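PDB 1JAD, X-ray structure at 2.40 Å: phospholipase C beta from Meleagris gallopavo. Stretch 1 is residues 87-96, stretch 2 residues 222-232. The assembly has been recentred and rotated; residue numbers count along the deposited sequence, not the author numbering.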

ATOM      1  N   LEU A  87     -27.346 -35.846   4.343  1.00 36.25           N
ATOM      2  CA  LEU A  87     -25.947 -35.887   4.723  1.00 35.05           C
ATOM      3  C   LEU A  87     -25.166 -35.268   3.572  1.00 33.97           C
ATOM      4  O   LEU A  87     -24.265 -34.471   3.793  1.00 33.71           O
ATOM      5  CB  LEU A  87     -25.482 -37.324   4.972  1.00 35.56           C
ATOM      6  CG  LEU A  87     -25.986 -37.964   6.273  1.00 36.18           C
ATOM      7  CD1 LEU A  87     -25.531 -39.420   6.318  1.00 36.74           C
ATOM      8  CD2 LEU A  87     -25.457 -37.187   7.484  1.00 32.21           C
ATOM      9  N   ILE A  88     -25.517 -35.632   2.342  1.00 32.93           N
ATOM     10  CA  ILE A  88     -24.847 -35.061   1.182  1.00 33.41           C
ATOM     11  C   ILE A  88     -24.959 -33.536   1.261  1.00 35.70           C
ATOM     12  O   ILE A  88     -23.948 -32.828   1.214  1.00 37.45           O
ATOM     13  CB  ILE A  88     -25.491 -35.528  -0.134  1.00 33.33           C
ATOM     14  CG1 ILE A  88     -25.223 -37.016  -0.358  1.00 32.72           C
ATOM     15  CG2 ILE A  88     -24.938 -34.710  -1.301  1.00 33.64           C
ATOM     16  CD1 ILE A  88     -23.781 -37.337  -0.625  1.00 33.31           C
ATOM     17  N   HIS A  89     -26.186 -33.030   1.382  1.00 36.09           N
ATOM     18  CA  HIS A  89     -26.384 -31.593   1.479  1.00 35.99           C
ATOM     19  C   HIS A  89     -25.606 -31.002   2.634  1.00 34.75           C
ATOM     20  O   HIS A  89     -25.014 -29.929   2.506  1.00 35.19           O
ATOM     21  CB  HIS A  89     -27.868 -31.251   1.604  1.00 38.28           C
ATOM     22  CG  HIS A  89     -28.620 -31.394   0.316  1.00 43.48           C
ATOM     23  ND1 HIS A  89     -29.950 -31.051   0.184  1.00 45.35           N
ATOM     24  CD2 HIS A  89     -28.221 -31.827  -0.904  1.00 45.08           C
ATOM     25  CE1 HIS A  89     -30.335 -31.269  -1.062  1.00 47.46           C
ATOM     26  NE2 HIS A  89     -29.306 -31.738  -1.744  1.00 46.48           N
ATOM     27  N   LEU A  90     -25.593 -31.694   3.767  1.00 33.36           N
ATOM     28  CA  LEU A  90     -24.835 -31.202   4.915  1.00 31.33           C
ATOM     29  C   LEU A  90     -23.356 -31.113   4.542  1.00 31.53           C
ATOM     30  O   LEU A  90     -22.654 -30.194   4.959  1.00 30.80           O
ATOM     31  CB  LEU A  90     -24.982 -32.138   6.114  1.00 28.50           C
ATOM     32  CG  LEU A  90     -24.093 -31.708   7.280  1.00 24.86           C
ATOM     33  CD1 LEU A  90     -24.494 -30.311   7.709  1.00 23.71           C
ATOM     34  CD2 LEU A  90     -24.208 -32.688   8.428  1.00 23.99           C
ATOM     35  N   GLY A  91     -22.887 -32.086   3.768  1.00 32.83           N
ATOM     36  CA  GLY A  91     -21.497 -32.084   3.357  1.00 37.12           C
ATOM     37  C   GLY A  91     -21.218 -30.902   2.450  1.00 39.48           C
ATOM     38  O   GLY A  91     -20.205 -30.209   2.603  1.00 40.17           O
ATOM     39  N   GLU A  92     -22.134 -30.662   1.516  1.00 41.19           N
ATOM     40  CA  GLU A  92     -21.997 -29.562   0.564  1.00 43.72           C
ATOM     41  C   GLU A  92     -21.863 -28.198   1.235  1.00 44.26           C
ATOM     42  O   GLU A  92     -20.968 -27.423   0.888  1.00 45.67           O
ATOM     43  CB  GLU A  92     -23.184 -29.545  -0.412  1.00 44.53           C
ATOM     44  CG  GLU A  92     -23.228 -30.749  -1.371  1.00 48.29           C
ATOM     45  CD  GLU A  92     -24.429 -30.730  -2.325  1.00 50.67           C
ATOM     46  OE1 GLU A  92     -24.464 -31.568  -3.253  1.00 51.53           O
ATOM     47  OE2 GLU A  92     -25.342 -29.890  -2.150  1.00 51.82           O
ATOM     48  N   GLU A  93     -22.730 -27.902   2.201  1.00 42.87           N
ATOM     49  CA  GLU A  93     -22.665 -26.610   2.867  1.00 42.01           C
ATOM     50  C   GLU A  93     -21.468 -26.558   3.815  1.00 39.85           C
ATOM     51  O   GLU A  93     -20.846 -25.508   3.979  1.00 38.72           O
ATOM     52  CB  GLU A  93     -23.964 -26.330   3.640  1.00 46.50           C
ATOM     53  CG  GLU A  93     -24.354 -24.832   3.741  1.00 51.77           C
ATOM     54  CD  GLU A  93     -23.259 -23.935   4.341  1.00 56.20           C
ATOM     55  OE1 GLU A  93     -22.868 -24.152   5.513  1.00 58.09           O
ATOM     56  OE2 GLU A  93     -22.795 -23.005   3.637  1.00 56.37           O
ATOM     57  N   TYR A  94     -21.145 -27.693   4.431  1.00 37.20           N
ATOM     58  CA  TYR A  94     -20.025 -27.770   5.367  1.00 34.60           C
ATOM     59  C   TYR A  94     -18.663 -27.461   4.728  1.00 35.33           C
ATOM     60  O   TYR A  94     -17.907 -26.605   5.211  1.00 34.70           O
ATOM     61  CB  TYR A  94     -19.970 -29.158   6.010  1.00 31.92           C
ATOM     62  CG  TYR A  94     -18.728 -29.394   6.856  1.00 29.32           C
ATOM     63  CD1 TYR A  94     -18.481 -28.635   8.003  1.00 26.07           C
ATOM     64  CD2 TYR A  94     -17.776 -30.347   6.480  1.00 28.84           C
ATOM     65  CE1 TYR A  94     -17.312 -28.812   8.750  1.00 26.08           C
ATOM     66  CE2 TYR A  94     -16.604 -30.533   7.220  1.00 28.51           C
ATOM     67  CZ  TYR A  94     -16.376 -29.759   8.350  1.00 28.19           C
ATOM     68  OH  TYR A  94     -15.194 -29.904   9.054  1.00 30.51           O
ATOM     69  N   HIS A  95     -18.339 -28.168   3.653  1.00 34.33           N
ATOM     70  CA  HIS A  95     -17.066 -27.951   2.994  1.00 32.92           C
ATOM     71  C   HIS A  95     -17.027 -26.580   2.338  1.00 33.57           C
ATOM     72  O   HIS A  95     -16.011 -25.888   2.420  1.00 34.57           O
ATOM     73  CB  HIS A  95     -16.824 -29.064   1.984  1.00 32.51           C
ATOM     74  CG  HIS A  95     -16.709 -30.418   2.614  1.00 32.60           C
ATOM     75  ND1 HIS A  95     -15.688 -30.749   3.479  1.00 31.17           N
ATOM     76  CD2 HIS A  95     -17.505 -31.512   2.533  1.00 31.63           C
ATOM     77  CE1 HIS A  95     -15.859 -31.988   3.905  1.00 30.99           C
ATOM     78  NE2 HIS A  95     -16.954 -32.473   3.347  1.00 29.69           N
ATOM     79  N   ASP A  96     -18.130 -26.182   1.703  1.00 32.71           N
ATOM     80  CA  ASP A  96     -18.203 -24.867   1.072  1.00 32.04           C
ATOM     81  C   ASP A  96     -17.882 -23.827   2.134  1.00 30.63           C
ATOM     82  O   ASP A  96     -17.188 -22.840   1.866  1.00 29.07           O
ATOM     83  CB  ASP A  96     -19.600 -24.611   0.504  1.00 34.01           C
ATOM     84  CG  ASP A  96     -19.787 -23.174   0.022  1.00 35.99           C
ATOM     85  OD1 ASP A  96     -19.698 -22.245   0.858  1.00 38.10           O
ATOM     86  OD2 ASP A  96     -20.035 -22.970  -1.188  1.00 37.02           O
ATOM     87  N   GLU A 222      -9.146 -28.154  -1.944  1.00 31.28           N
ATOM     88  CA  GLU A 222      -9.662 -29.035  -0.919  1.00 32.79           C
ATOM     89  C   GLU A 222     -11.164 -29.215  -1.144  1.00 34.22           C
ATOM     90  O   GLU A 222     -11.655 -30.339  -1.250  1.00 34.60           O
ATOM     91  CB  GLU A 222      -9.387 -28.416   0.447  1.00 33.65           C
ATOM     92  CG  GLU A 222     -10.033 -29.118   1.603  1.00 34.55           C
ATOM     93  CD  GLU A 222      -9.747 -28.410   2.899  1.00 35.06           C
ATOM     94  OE1 GLU A 222     -10.022 -27.193   2.970  1.00 36.06           O
ATOM     95  OE2 GLU A 222      -9.255 -29.065   3.845  1.00 37.14           O
ATOM     96  N   TYR A 223     -11.887 -28.104  -1.233  1.00 35.17           N
ATOM     97  CA  TYR A 223     -13.323 -28.158  -1.452  1.00 37.50           C
ATOM     98  C   TYR A 223     -13.657 -29.131  -2.576  1.00 40.30           C
ATOM     99  O   TYR A 223     -14.446 -30.066  -2.393  1.00 40.64           O
ATOM    100  CB  TYR A 223     -13.864 -26.772  -1.795  1.00 36.67           C
ATOM    101  CG  TYR A 223     -15.305 -26.790  -2.236  1.00 36.31           C
ATOM    102  CD1 TYR A 223     -16.333 -27.084  -1.337  1.00 36.92           C
ATOM    103  CD2 TYR A 223     -15.635 -26.572  -3.572  1.00 36.85           C
ATOM    104  CE1 TYR A 223     -17.659 -27.164  -1.763  1.00 37.41           C
ATOM    105  CE2 TYR A 223     -16.951 -26.647  -4.013  1.00 38.37           C
ATOM    106  CZ  TYR A 223     -17.958 -26.946  -3.108  1.00 38.94           C
ATOM    107  OH  TYR A 223     -19.251 -27.036  -3.567  1.00 38.77           O
ATOM    108  N   GLU A 224     -13.059 -28.915  -3.741  1.00 42.84           N
ATOM    109  CA  GLU A 224     -13.301 -29.793  -4.881  1.00 45.37           C
ATOM    110  C   GLU A 224     -13.100 -31.256  -4.486  1.00 45.32           C
ATOM    111  O   GLU A 224     -13.987 -32.094  -4.668  1.00 45.51           O
ATOM    112  CB  GLU A 224     -12.353 -29.441  -6.028  1.00 47.36           C
ATOM    113  CG  GLU A 224     -12.530 -28.031  -6.576  1.00 50.43           C
ATOM    114  CD  GLU A 224     -11.443 -27.660  -7.571  1.00 51.08           C
ATOM    115  OE1 GLU A 224     -11.363 -28.300  -8.642  1.00 52.22           O
ATOM    116  OE2 GLU A 224     -10.659 -26.734  -7.275  1.00 50.86           O
ATOM    117  N   GLU A 225     -11.931 -31.551  -3.932  1.00 44.60           N
ATOM    118  CA  GLU A 225     -11.606 -32.908  -3.521  1.00 45.48           C
ATOM    119  C   GLU A 225     -12.735 -33.470  -2.664  1.00 44.56           C
ATOM    120  O   GLU A 225     -13.414 -34.415  -3.063  1.00 43.84           O
ATOM    121  CB  GLU A 225     -10.295 -32.911  -2.730  1.00 47.04           C
ATOM    122  CG  GLU A 225      -9.574 -34.252  -2.687  1.00 53.11           C
ATOM    123  CD  GLU A 225     -10.365 -35.368  -2.018  1.00 56.15           C
ATOM    124  OE1 GLU A 225     -11.469 -35.703  -2.500  1.00 56.53           O
ATOM    125  OE2 GLU A 225      -9.869 -35.922  -1.011  1.00 58.50           O
ATOM    126  N   LYS A 226     -12.924 -32.875  -1.489  1.00 43.23           N
ATOM    127  CA  LYS A 226     -13.956 -33.289  -0.547  1.00 42.78           C
ATOM    128  C   LYS A 226     -15.285 -33.642  -1.206  1.00 43.92           C
ATOM    129  O   LYS A 226     -15.893 -34.677  -0.900  1.00 43.52           O
ATOM    130  CB  LYS A 226     -14.193 -32.180   0.477  1.00 41.71           C
ATOM    131  CG  LYS A 226     -13.009 -31.892   1.368  1.00 41.98           C
ATOM    132  CD  LYS A 226     -12.693 -33.077   2.256  1.00 44.12           C
ATOM    133  CE  LYS A 226     -11.563 -32.749   3.222  1.00 47.16           C
ATOM    134  NZ  LYS A 226     -11.304 -33.874   4.164  1.00 48.64           N
ATOM    135  N   LEU A 227     -15.726 -32.779  -2.115  1.00 44.95           N
ATOM    136  CA  LEU A 227     -16.997 -32.961  -2.808  1.00 45.93           C
ATOM    137  C   LEU A 227     -17.038 -34.203  -3.711  1.00 46.10           C
ATOM    138  O   LEU A 227     -18.077 -34.843  -3.854  1.00 45.13           O
ATOM    139  CB  LEU A 227     -17.308 -31.706  -3.630  1.00 45.86           C
ATOM    140  CG  LEU A 227     -18.761 -31.498  -4.049  1.00 46.19           C
ATOM    141  CD1 LEU A 227     -19.597 -31.317  -2.792  1.00 47.44           C
ATOM    142  CD2 LEU A 227     -18.896 -30.268  -4.940  1.00 46.27           C
ATOM    143  N   LYS A 228     -15.904 -34.543  -4.311  1.00 46.89           N
ATOM    144  CA  LYS A 228     -15.818 -35.690  -5.210  1.00 47.14           C
ATOM    145  C   LYS A 228     -15.890 -37.030  -4.472  1.00 45.34           C
ATOM    146  O   LYS A 228     -16.314 -38.039  -5.037  1.00 44.15           O
ATOM    147  CB  LYS A 228     -14.531 -35.576  -6.045  1.00 49.50           C
ATOM    148  CG  LYS A 228     -14.531 -34.321  -6.941  1.00 53.92           C
ATOM    149  CD  LYS A 228     -13.143 -33.907  -7.438  1.00 55.29           C
ATOM    150  CE  LYS A 228     -12.512 -34.927  -8.363  1.00 55.95           C
ATOM    151  NZ  LYS A 228     -11.170 -34.466  -8.817  1.00 55.85           N
ATOM    152  N   THR A 229     -15.484 -37.039  -3.210  1.00 44.28           N
ATOM    153  CA  THR A 229     -15.533 -38.263  -2.422  1.00 43.71           C
ATOM    154  C   THR A 229     -16.758 -38.277  -1.523  1.00 44.52           C
ATOM    155  O   THR A 229     -17.158 -39.331  -1.035  1.00 44.27           O
ATOM    156  CB  THR A 229     -14.293 -38.414  -1.528  1.00 42.37           C
ATOM    157  OG1 THR A 229     -14.153 -37.249  -0.703  1.00 40.56           O
ATOM    158  CG2 THR A 229     -13.048 -38.619  -2.372  1.00 41.02           C
ATOM    159  N   LEU A 230     -17.345 -37.103  -1.312  1.00 45.12           N
ATOM    160  CA  LEU A 230     -18.526 -36.942  -0.463  1.00 46.32           C
ATOM    161  C   LEU A 230     -19.601 -38.013  -0.630  1.00 47.21           C
ATOM    162  O   LEU A 230     -20.054 -38.585   0.358  1.00 48.11           O
ATOM    163  CB  LEU A 230     -19.157 -35.563  -0.698  1.00 46.07           C
ATOM    164  CG  LEU A 230     -20.461 -35.209   0.031  1.00 45.11           C
ATOM    165  CD1 LEU A 230     -20.257 -35.226   1.542  1.00 43.23           C
ATOM    166  CD2 LEU A 230     -20.922 -33.837  -0.430  1.00 44.36           C
ATOM    167  N   THR A 231     -20.013 -38.280  -1.868  1.00 47.37           N
ATOM    168  CA  THR A 231     -21.053 -39.278  -2.133  1.00 47.18           C
ATOM    169  C   THR A 231     -20.793 -40.657  -1.522  1.00 47.92           C
ATOM    170  O   THR A 231     -21.717 -41.317  -1.064  1.00 48.19           O
ATOM    171  CB  THR A 231     -21.278 -39.456  -3.647  1.00 47.25           C
ATOM    172  OG1 THR A 231     -21.725 -38.220  -4.216  1.00 46.50           O
ATOM    173  CG2 THR A 231     -22.317 -40.529  -3.904  1.00 46.33           C
ATOM    174  N   VAL A 232     -19.537 -41.091  -1.526  1.00 48.42           N
ATOM    175  CA  VAL A 232     -19.159 -42.390  -0.971  1.00 49.13           C
ATOM    176  C   VAL A 232     -18.983 -42.355   0.549  1.00 50.36           C
ATOM    177  O   VAL A 232     -19.455 -43.243   1.252  1.00 50.61           O
ATOM    178  CB  VAL A 232     -17.843 -42.912  -1.614  1.00 47.41           C
ATOM    179  CG1 VAL A 232     -17.359 -44.148  -0.891  1.00 46.99           C
ATOM    180  CG2 VAL A 232     -18.079 -43.242  -3.074  1.00 46.87           C
TER
HETATM  181  O   HOH W   1     -21.479 -27.194  -1.797  1.00 35.78           O

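Residues 87-96 and 222-232 are both helical and lie side by side in nearly antiparallel fashion, with an angle of 170° between their N-to-C directions and an axial closest approach of 9.7 Å. The register runs in opposite senses along the two chains: the CA atoms of Ile88 and Thr231 are 6.6 Å apart, those of Glu92 and Leu227 6.9 Å, and those of His95 and Tyr223 5.8 Å. Each helix is held by its own backbone hydrogen bonds, such as Glu92 N to Ile88 O at 2.8 Å and Leu227 N to Tyr223 O at 3.0 Å. No direct hydrogen bond links the two, so the 460 Å² buried between them reflects mainly packing.

Apolar contact is centred on Leu230, whose CA-to-CB bond points toward the first helix. Its CD1 lies 3.8 Å from Gly91 CA, a fit that depends on the absence of a side chain there: an ideally placed CB on Gly91 would come within 2.3 Å of Leu230 CD1, a clash. The other methyl, Leu230 CD2, rests 3.6 Å from Ile88 O and 4.0 Å from Glu92 CG. The CA-to-CB bond of Ile88 points sideways, but its m,m rotamer brings CD1 to 4.0 Å from Leu230 CG and 3.7 Å from Thr231 CA, so that it packs against backbone as well as side chain. Glu92 contributes the aliphatic part of its side chain, with CG 3.9 Å from Leu227 CD1.

Aromatic rings dominate the other end of the contact. The CA-to-CB bonds of His95 and Lys226 point toward the opposing helices, and Lys226 lays CB and CG over one face of the imidazole. Lys226 CB sits 3.7 Å from the centroid of the His95 ring, only 10° off the ring normal, in a CH-pi contact; beyond CG the lysine chain leads away, carrying its charged NZ clear of the ring. Tyr223, in the t rotamer, reaches across with its ring edge near the backbone of the first helix: CD1 is 3.8 Å from His95 C, and CE1 is 4.2 Å from Glu92 O. Tyr223 CE1 also lies 3.9 Å from Asp96 CB.

The polar link is made through water 1, which donates a hydrogen bond to Glu92 O at 2.7 Å and forms another with Tyr223 OH at 2.8 Å. Glu92 O also accepts the helical hydrogen bond from Asp96 N at 3.2 Å, so the water joins the tyrosine hydroxyl to a carbonyl already engaged within its helix.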